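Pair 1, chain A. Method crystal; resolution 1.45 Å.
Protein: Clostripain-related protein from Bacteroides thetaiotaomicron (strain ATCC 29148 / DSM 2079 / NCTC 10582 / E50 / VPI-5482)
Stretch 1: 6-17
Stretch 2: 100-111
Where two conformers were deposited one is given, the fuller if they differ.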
# COMPACT_ATOMS: atom_id res chain seq x y z
N VAL A 6 7.82 1.76 -18.78
CA VAL A 6 7.12 3.03 -18.72
C VAL A 6 5.59 2.91 -18.52
O VAL A 6 4.82 3.45 -19.32
CB VAL A 6 7.36 3.85 -20.00
N PRO A 7 5.15 2.22 -17.45
CA PRO A 7 3.69 2.11 -17.27
C PRO A 7 3.09 3.44 -16.87
O PRO A 7 3.62 4.13 -16.00
CB PRO A 7 3.55 1.07 -16.15
CG PRO A 7 4.80 1.21 -15.37
CD PRO A 7 5.88 1.59 -16.34
N THR A 8 2.01 3.82 -17.52
CA THR A 8 1.44 5.13 -17.27
C THR A 8 -0.07 5.10 -17.08
O THR A 8 -0.67 6.15 -16.89
CB THR A 8 1.74 6.11 -18.42
OG1 THR A 8 1.28 5.55 -19.65
CG2 THR A 8 3.24 6.44 -18.49
N GLU A 9 -0.69 3.93 -17.17
CA GLU A 9 -2.16 3.93 -17.14
C GLU A 9 -2.77 3.95 -15.73
O GLU A 9 -3.70 4.72 -15.48
CB GLU A 9 -2.74 2.73 -17.92
CG GLU A 9 -2.52 2.79 -19.43
CD GLU A 9 -3.08 4.05 -20.06
OE1 GLU A 9 -4.22 4.44 -19.72
OE2 GLU A 9 -2.38 4.65 -20.91
N GLN A 10 -2.28 3.09 -14.84
CA GLN A 10 -2.95 2.90 -13.55
C GLN A 10 -1.97 2.58 -12.45
O GLN A 10 -1.04 1.83 -12.66
CB GLN A 10 -3.98 1.78 -13.65
CG GLN A 10 -4.78 1.57 -12.37
CD GLN A 10 -5.33 0.16 -12.31
OE1 GLN A 10 -4.68 -0.79 -12.77
NE2 GLN A 10 -6.49 -0.01 -11.68
N THR A 11 -2.18 3.19 -11.29
CA THR A 11 -1.51 2.80 -10.06
C THR A 11 -2.54 2.22 -9.12
O THR A 11 -3.57 2.88 -8.83
CB THR A 11 -0.89 4.01 -9.36
OG1 THR A 11 0.06 4.64 -10.22
CG2 THR A 11 -0.24 3.61 -8.07
N VAL A 12 -2.30 1.00 -8.66
CA VAL A 12 -3.10 0.40 -7.60
C VAL A 12 -2.33 0.61 -6.30
O VAL A 12 -1.20 0.10 -6.14
CB VAL A 12 -3.35 -1.12 -7.83
CG1 VAL A 12 -4.11 -1.73 -6.68
CG2 VAL A 12 -4.11 -1.34 -9.15
N PHE A 13 -2.90 1.40 -5.40
CA PHE A 13 -2.26 1.71 -4.13
C PHE A 13 -2.88 0.89 -3.01
O PHE A 13 -4.04 1.12 -2.65
CB PHE A 13 -2.38 3.21 -3.84
CG PHE A 13 -1.82 3.62 -2.51
CD1 PHE A 13 -0.59 3.12 -2.06
CD2 PHE A 13 -2.50 4.55 -1.72
CE1 PHE A 13 -0.09 3.53 -0.83
CE2 PHE A 13 -1.99 4.96 -0.52
CZ PHE A 13 -0.79 4.46 -0.06
N MET A 14 -2.11 -0.03 -2.45
CA MET A 14 -2.53 -0.82 -1.31
C MET A 14 -2.05 -0.11 -0.05
O MET A 14 -0.82 0.04 0.16
CB MET A 14 -1.97 -2.24 -1.39
CG MET A 14 -2.50 -3.10 -0.25
SD MET A 14 -2.02 -4.83 -0.47
CE MET A 14 -3.63 -5.47 -0.87
N TYR A 15 -2.99 0.27 0.79
CA TYR A 15 -2.77 1.12 1.95
C TYR A 15 -3.11 0.35 3.21
O TYR A 15 -4.27 -0.04 3.42
CB TYR A 15 -3.65 2.38 1.81
CG TYR A 15 -3.60 3.34 2.98
CD1 TYR A 15 -2.39 3.91 3.35
CD2 TYR A 15 -4.74 3.69 3.70
CE1 TYR A 15 -2.32 4.82 4.40
CE2 TYR A 15 -4.68 4.62 4.75
CZ TYR A 15 -3.48 5.17 5.09
OH TYR A 15 -3.37 6.03 6.14
N LEU A 16 -2.07 0.07 4.01
CA LEU A 16 -2.17 -0.83 5.16
C LEU A 16 -1.66 -0.10 6.41
O LEU A 16 -0.56 -0.39 6.93
CB LEU A 16 -1.38 -2.14 4.90
CG LEU A 16 -1.83 -2.90 3.65
CD1 LEU A 16 -0.77 -3.96 3.30
CD2 LEU A 16 -3.19 -3.54 3.90
N PRO A 17 -2.43 0.86 6.89
CA PRO A 17 -2.01 1.58 8.09
C PRO A 17 -2.09 0.66 9.31
O PRO A 17 -2.65 -0.45 9.24
CB PRO A 17 -3.02 2.73 8.19
CG PRO A 17 -4.25 2.21 7.50
CD PRO A 17 -3.73 1.35 6.37
N SER A 100 4.84 7.14 -8.78
CA SER A 100 4.07 6.44 -9.81
C SER A 100 3.10 7.38 -10.51
O SER A 100 1.92 7.41 -10.19
CB SER A 100 3.32 5.26 -9.19
OG SER A 100 2.73 4.47 -10.22
N PRO A 101 3.58 8.17 -11.47
CA PRO A 101 2.73 9.07 -12.24
C PRO A 101 1.91 8.31 -13.27
O PRO A 101 2.48 7.75 -14.21
CB PRO A 101 3.73 10.01 -12.94
CG PRO A 101 5.06 9.66 -12.38
CD PRO A 101 5.01 8.32 -11.81
N THR A 102 0.59 8.27 -13.09
CA THR A 102 -0.26 7.49 -13.99
C THR A 102 -1.54 8.27 -14.22
O THR A 102 -1.84 9.21 -13.47
CB THR A 102 -0.61 6.08 -13.42
OG1 THR A 102 -1.17 6.22 -12.10
CG2 THR A 102 0.62 5.18 -13.32
N LYS A 103 -2.30 7.86 -15.23
CA LYS A 103 -3.55 8.50 -15.55
C LYS A 103 -4.60 8.25 -14.46
O LYS A 103 -5.39 9.15 -14.13
CB LYS A 103 -4.09 7.99 -16.89
CG LYS A 103 -3.26 8.44 -18.08
CD LYS A 103 -3.74 7.81 -19.37
CE LYS A 103 -2.81 8.19 -20.52
NZ LYS A 103 -3.16 7.46 -21.78
N ARG A 104 -4.61 7.04 -13.95
CA ARG A 104 -5.62 6.62 -12.98
C ARG A 104 -4.97 6.09 -11.71
O ARG A 104 -3.86 5.53 -11.74
CB ARG A 104 -6.50 5.48 -13.55
CG ARG A 104 -7.31 5.73 -14.82
CD ARG A 104 -8.07 4.38 -15.15
NE ARG A 104 -7.36 3.47 -16.06
CZ ARG A 104 -7.18 2.14 -15.93
NH1 ARG A 104 -7.63 1.43 -14.89
NH2 ARG A 104 -6.51 1.50 -16.89
N TYR A 105 -5.71 6.21 -10.60
CA TYR A 105 -5.33 5.66 -9.29
C TYR A 105 -6.48 4.95 -8.65
O TYR A 105 -7.61 5.37 -8.81
CB TYR A 105 -4.88 6.79 -8.33
CG TYR A 105 -3.61 7.46 -8.82
CD1 TYR A 105 -3.65 8.45 -9.78
CD2 TYR A 105 -2.37 7.04 -8.33
CE1 TYR A 105 -2.48 9.03 -10.28
CE2 TYR A 105 -1.19 7.62 -8.82
CZ TYR A 105 -1.28 8.59 -9.79
OH TYR A 105 -0.09 9.14 -10.27
N SER A 106 -6.18 3.86 -7.96
CA SER A 106 -7.16 3.19 -7.13
C SER A 106 -6.57 2.90 -5.76
O SER A 106 -5.34 2.93 -5.61
CB SER A 106 -7.64 1.89 -7.77
OG SER A 106 -6.58 0.95 -7.82
N MET A 107 -7.42 2.60 -4.78
CA MET A 107 -6.94 2.42 -3.42
C MET A 107 -7.55 1.19 -2.82
O MET A 107 -8.76 0.98 -2.93
CB MET A 107 -7.28 3.68 -2.61
CG MET A 107 -6.45 3.90 -1.39
SD MET A 107 -6.76 5.57 -0.76
CE MET A 107 -5.79 5.40 0.73
N VAL A 108 -6.72 0.37 -2.20
CA VAL A 108 -7.13 -0.81 -1.45
C VAL A 108 -6.73 -0.58 -0.01
O VAL A 108 -5.52 -0.37 0.24
CB VAL A 108 -6.42 -2.08 -1.97
CG1 VAL A 108 -6.83 -3.27 -1.13
CG2 VAL A 108 -6.73 -2.33 -3.45
N ILE A 109 -7.68 -0.56 0.91
CA ILE A 109 -7.44 -0.20 2.29
C ILE A 109 -7.71 -1.39 3.18
O ILE A 109 -8.84 -1.88 3.23
CB ILE A 109 -8.30 0.98 2.73
CG1 ILE A 109 -8.07 2.17 1.76
CG2 ILE A 109 -8.01 1.30 4.19
CD1 ILE A 109 -8.85 3.40 2.17
N GLY A 110 -6.67 -1.84 3.89
CA GLY A 110 -6.81 -2.98 4.80
C GLY A 110 -6.63 -2.51 6.22
O GLY A 110 -5.68 -1.77 6.49
N CYS A 111 -7.52 -2.93 7.13
CA CYS A 111 -7.48 -2.58 8.55
C CYS A 111 -8.75 -3.08 9.22
O CYS A 111 -9.51 -3.83 8.62
CB CYS A 111 -7.35 -1.05 8.75
SG CYS A 111 -5.85 -0.55 9.57
O HOH W 1 4.55 6.60 -15.04

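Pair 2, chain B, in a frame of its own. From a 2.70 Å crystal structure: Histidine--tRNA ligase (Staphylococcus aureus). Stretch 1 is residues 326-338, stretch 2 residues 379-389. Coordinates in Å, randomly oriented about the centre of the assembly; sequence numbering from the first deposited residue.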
# COMPACT_ATOMS: atom_id res chain seq x y z
N ILE B 326 -1.92 15.32 -7.55
CA ILE B 326 -2.14 14.15 -8.40
C ILE B 326 -2.24 14.59 -9.86
O ILE B 326 -3.35 14.84 -10.36
CB ILE B 326 -3.42 13.44 -7.99
CG1 ILE B 326 -3.42 13.23 -6.49
CG2 ILE B 326 -3.50 12.10 -8.62
CD1 ILE B 326 -2.24 12.53 -6.02
N GLU B 327 -1.11 14.62 -10.58
CA GLU B 327 -1.12 15.08 -11.97
C GLU B 327 -2.03 14.38 -12.97
O GLU B 327 -2.36 14.97 -13.99
CB GLU B 327 0.29 15.15 -12.56
CG GLU B 327 0.34 15.98 -13.87
CD GLU B 327 1.71 16.01 -14.53
OE1 GLU B 327 1.89 15.28 -15.53
OE2 GLU B 327 2.59 16.78 -14.07
N GLU B 328 -2.41 13.14 -12.68
CA GLU B 328 -3.27 12.30 -13.54
C GLU B 328 -3.65 12.86 -14.93
O GLU B 328 -4.83 13.11 -15.22
CB GLU B 328 -4.52 11.90 -12.76
CG GLU B 328 -4.84 10.40 -12.86
CD GLU B 328 -6.08 10.10 -13.69
OE1 GLU B 328 -7.13 9.78 -13.09
OE2 GLU B 328 -5.99 10.21 -14.94
N ASN B 329 -2.65 12.98 -15.81
CA ASN B 329 -2.84 13.55 -17.14
C ASN B 329 -2.00 12.80 -18.15
O ASN B 329 -0.85 12.50 -17.88
CB ASN B 329 -2.34 15.00 -17.13
CG ASN B 329 -3.46 16.01 -17.16
OD1 ASN B 329 -4.52 15.81 -16.56
ND2 ASN B 329 -3.22 17.12 -17.85
N LEU B 330 -2.54 12.57 -19.33
CA LEU B 330 -1.81 11.90 -20.39
C LEU B 330 -0.89 12.95 -21.00
O LEU B 330 -1.30 14.08 -21.20
CB LEU B 330 -2.80 11.44 -21.47
CG LEU B 330 -2.53 10.18 -22.28
CD1 LEU B 330 -2.41 8.98 -21.35
CD2 LEU B 330 -3.66 9.94 -23.23
N ASP B 331 0.35 12.60 -21.29
CA ASP B 331 1.28 13.55 -21.92
C ASP B 331 1.01 13.82 -23.39
O ASP B 331 1.16 14.93 -23.82
CB ASP B 331 2.71 13.04 -21.86
CG ASP B 331 3.41 13.49 -20.65
OD1 ASP B 331 3.51 12.68 -19.71
OD2 ASP B 331 3.90 14.65 -20.66
N LEU B 332 0.62 12.81 -24.16
CA LEU B 332 0.43 12.99 -25.58
C LEU B 332 -0.66 12.11 -26.11
O LEU B 332 -0.61 10.90 -25.89
CB LEU B 332 1.69 12.54 -26.30
CG LEU B 332 2.08 13.11 -27.66
CD1 LEU B 332 2.89 12.08 -28.40
CD2 LEU B 332 0.87 13.53 -28.49
N PHE B 333 -1.64 12.70 -26.81
CA PHE B 333 -2.66 11.87 -27.42
C PHE B 333 -2.44 11.94 -28.94
O PHE B 333 -2.25 13.03 -29.51
CB PHE B 333 -4.06 12.27 -27.03
CG PHE B 333 -5.11 11.26 -27.45
CD1 PHE B 333 -5.45 10.22 -26.62
CD2 PHE B 333 -5.74 11.35 -28.69
CE1 PHE B 333 -6.40 9.30 -26.99
CE2 PHE B 333 -6.70 10.42 -29.08
CZ PHE B 333 -7.04 9.39 -28.23
N ILE B 334 -2.35 10.76 -29.57
CA ILE B 334 -2.11 10.64 -31.00
C ILE B 334 -3.39 10.48 -31.82
O ILE B 334 -4.15 9.51 -31.62
CB ILE B 334 -1.16 9.47 -31.27
CG1 ILE B 334 0.19 9.74 -30.58
CG2 ILE B 334 -0.93 9.28 -32.74
CD1 ILE B 334 1.09 8.56 -30.56
N VAL B 335 -3.64 11.48 -32.67
CA VAL B 335 -4.79 11.56 -33.57
C VAL B 335 -4.25 11.16 -34.92
O VAL B 335 -3.31 11.79 -35.41
CB VAL B 335 -5.26 13.00 -33.70
CG1 VAL B 335 -6.37 13.09 -34.75
CG2 VAL B 335 -5.70 13.52 -32.34
N THR B 336 -4.82 10.11 -35.52
CA THR B 336 -4.36 9.60 -36.83
C THR B 336 -5.40 9.63 -37.95
O THR B 336 -6.61 9.49 -37.70
CB THR B 336 -3.88 8.17 -36.70
OG1 THR B 336 -4.86 7.41 -35.99
CG2 THR B 336 -2.57 8.12 -35.94
N MET B 337 -4.93 9.80 -39.18
CA MET B 337 -5.81 9.87 -40.34
C MET B 337 -5.55 8.71 -41.27
O MET B 337 -4.50 8.64 -41.91
CB MET B 337 -5.60 11.17 -41.11
CG MET B 337 -5.67 12.41 -40.24
SD MET B 337 -7.09 12.31 -39.18
CE MET B 337 -8.29 13.07 -40.22
N GLY B 338 -6.48 7.78 -41.34
CA GLY B 338 -6.28 6.64 -42.22
C GLY B 338 -5.28 5.59 -41.74
O GLY B 338 -4.40 5.89 -40.93
N GLY B 379 -7.17 14.25 -20.65
CA GLY B 379 -6.25 15.23 -20.09
C GLY B 379 -4.92 15.36 -20.85
O GLY B 379 -3.94 15.90 -20.30
N ALA B 380 -4.89 14.92 -22.11
CA ALA B 380 -3.70 15.02 -22.96
C ALA B 380 -3.13 16.42 -22.95
O ALA B 380 -3.74 17.34 -23.49
CB ALA B 380 -4.05 14.65 -24.35
N LYS B 381 -1.97 16.60 -22.33
CA LYS B 381 -1.35 17.92 -22.29
C LYS B 381 -1.10 18.38 -23.70
O LYS B 381 -1.26 19.55 -23.98
CB LYS B 381 -0.02 17.91 -21.57
CG LYS B 381 -0.07 17.75 -20.08
CD LYS B 381 1.34 17.58 -19.62
CE LYS B 381 1.44 17.40 -18.12
NZ LYS B 381 2.88 17.54 -17.70
N PHE B 382 -0.68 17.47 -24.56
CA PHE B 382 -0.41 17.79 -25.96
C PHE B 382 -1.13 16.85 -26.86
O PHE B 382 -1.63 15.83 -26.42
CB PHE B 382 1.07 17.69 -26.26
CG PHE B 382 1.88 18.57 -25.41
CD1 PHE B 382 2.30 19.80 -25.88
CD2 PHE B 382 2.15 18.22 -24.11
CE1 PHE B 382 2.97 20.67 -25.04
CE2 PHE B 382 2.81 19.08 -23.27
CZ PHE B 382 3.23 20.31 -23.74
N THR B 383 -1.14 17.19 -28.15
CA THR B 383 -1.81 16.40 -29.16
C THR B 383 -1.02 16.47 -30.46
O THR B 383 -0.15 17.32 -30.62
CB THR B 383 -3.23 16.94 -29.35
OG1 THR B 383 -4.14 16.23 -28.51
CG2 THR B 383 -3.70 16.85 -30.76
N ILE B 384 -1.23 15.46 -31.30
CA ILE B 384 -0.63 15.42 -32.63
C ILE B 384 -1.61 14.68 -33.55
O ILE B 384 -2.36 13.80 -33.08
CB ILE B 384 0.76 14.74 -32.70
CG1 ILE B 384 0.66 13.30 -32.28
CG2 ILE B 384 1.77 15.48 -31.89
CD1 ILE B 384 1.94 12.60 -32.55
N VAL B 385 -1.69 15.13 -34.81
CA VAL B 385 -2.58 14.52 -35.82
C VAL B 385 -1.67 14.01 -36.91
O VAL B 385 -1.08 14.81 -37.62
CB VAL B 385 -3.52 15.55 -36.46
CG1 VAL B 385 -4.42 14.87 -37.51
CG2 VAL B 385 -4.37 16.27 -35.39
N ILE B 386 -1.46 12.69 -36.96
CA ILE B 386 -0.59 12.08 -37.96
C ILE B 386 -1.44 11.65 -39.12
O ILE B 386 -2.42 10.93 -38.95
CB ILE B 386 0.14 10.83 -37.45
CG1 ILE B 386 0.91 11.12 -36.17
CG2 ILE B 386 1.16 10.37 -38.47
CD1 ILE B 386 1.53 9.89 -35.58
N GLY B 387 -1.07 12.13 -40.30
CA GLY B 387 -1.78 11.82 -41.52
C GLY B 387 -0.70 11.52 -42.53
O GLY B 387 0.47 11.71 -42.23
N ASP B 388 -1.06 11.18 -43.75
CA ASP B 388 -0.03 10.84 -44.72
C ASP B 388 0.88 12.00 -45.13
O ASP B 388 2.04 11.78 -45.45
CB ASP B 388 -0.63 10.10 -45.91
CG ASP B 388 -1.71 9.04 -45.51
OD1 ASP B 388 -2.57 8.74 -46.37
OD2 ASP B 388 -1.70 8.54 -44.35
N GLN B 389 0.39 13.24 -45.09
CA GLN B 389 1.27 14.33 -45.48
C GLN B 389 2.37 14.49 -44.45
O GLN B 389 3.53 14.68 -44.80
CB GLN B 389 0.51 15.64 -45.70
CG GLN B 389 -0.48 16.00 -44.62
CD GLN B 389 -1.10 17.39 -44.84
OE1 GLN B 389 -0.44 18.30 -45.32
NE2 GLN B 389 -2.39 17.54 -44.48

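The sharpest difference lies where Thr A11 of pair 1 matches Phe B333 of pair 2. In pair 1 this position is polar. Thr A11 OG1 lies 2.7 Å from Thr A102 OG1 and 2.7 Å from Ser A100 OG, and it is hydrogen-bonded to the serine. In pair 2 the position is apolar. Phe B333 CB packs against Ala B380 CB at 3.6 Å, and Ala B380 is the match of Thr A102. The first strand thus meets the loop before the second through hydroxyls in pair 1, and through a methyl and a methylene group in pair 2.

The backbone is nearly the same. Fourteen central residues superpose with an RMSD of 0.6 Å. Each pair is two parallel strands, crossing at -25° in pair 1 and -24° in pair 2. Strand 10-16 runs beside 104-109, and strand 332-336 beside 382-386. The register is also shared: Gln A10 faces Arg A104 as Leu B332 faces Phe B382.

The hydrogen-bond ladder follows the same steps. It opens with Lys A103 N to Thr A8 O at 2.9 Å, and with Lys B381 N to Leu B330 O at 2.8 Å. Later in the ladder, Thr A11 N donates to Arg A104 O at 2.9 Å, and Phe B333 N to Phe B382 O at 3.2 Å. Further on, Phe A13 N reaches Ser A106 O at 2.9 Å, and Val B335 N reaches Ile B384 O at 2.7 Å. Alternate residues of the first strand, such as Thr A11 and Phe A13, both give and accept backbone bonds to the second.

The lysines coincide closely after superposition. Their acidic partners differ. Lys A103 NZ forms a salt bridge with Glu A9 OE2 at 3.0 Å. The matching Asp B331 is shorter, and its OD2 stays 4.3 Å from Lys B381 NZ, beyond a salt bridge. Lys B381 NZ instead pairs with Glu B327 OE1 at 3.3 Å. That bond is weak, and Glu B327 is poorly ordered.

On the face of Gln A10, Val A12 and Met A14, pair 1 is mixed. Gln A10 CG lies over one face of the Arg A104 guanidinium. Val A12 CG2 meets Ser A106 OG at 3.6 Å, and Val A12 CG1 meets Val A108 CG2 at 4.2 Å. The matching face of pair 2 is richer in aliphatic contacts. Ile B384 replaces Ser A106, so Leu B332 CD2 touches Ile B384 CG1 at 3.8 Å. Ile B334 CG2 then packs on Ile B386 CD1 at 3.8 Å.

On the other face, Phe A13 and Met A107 match Val B335 and Val B385. The larger pair meets through Phe A13 CD2 and Met A107 CG at 4.0 Å. The valines meet through Val B335 CB and Val B385 CG2 at 3.8 Å. Similar spacing is reached with side chains of quite different size.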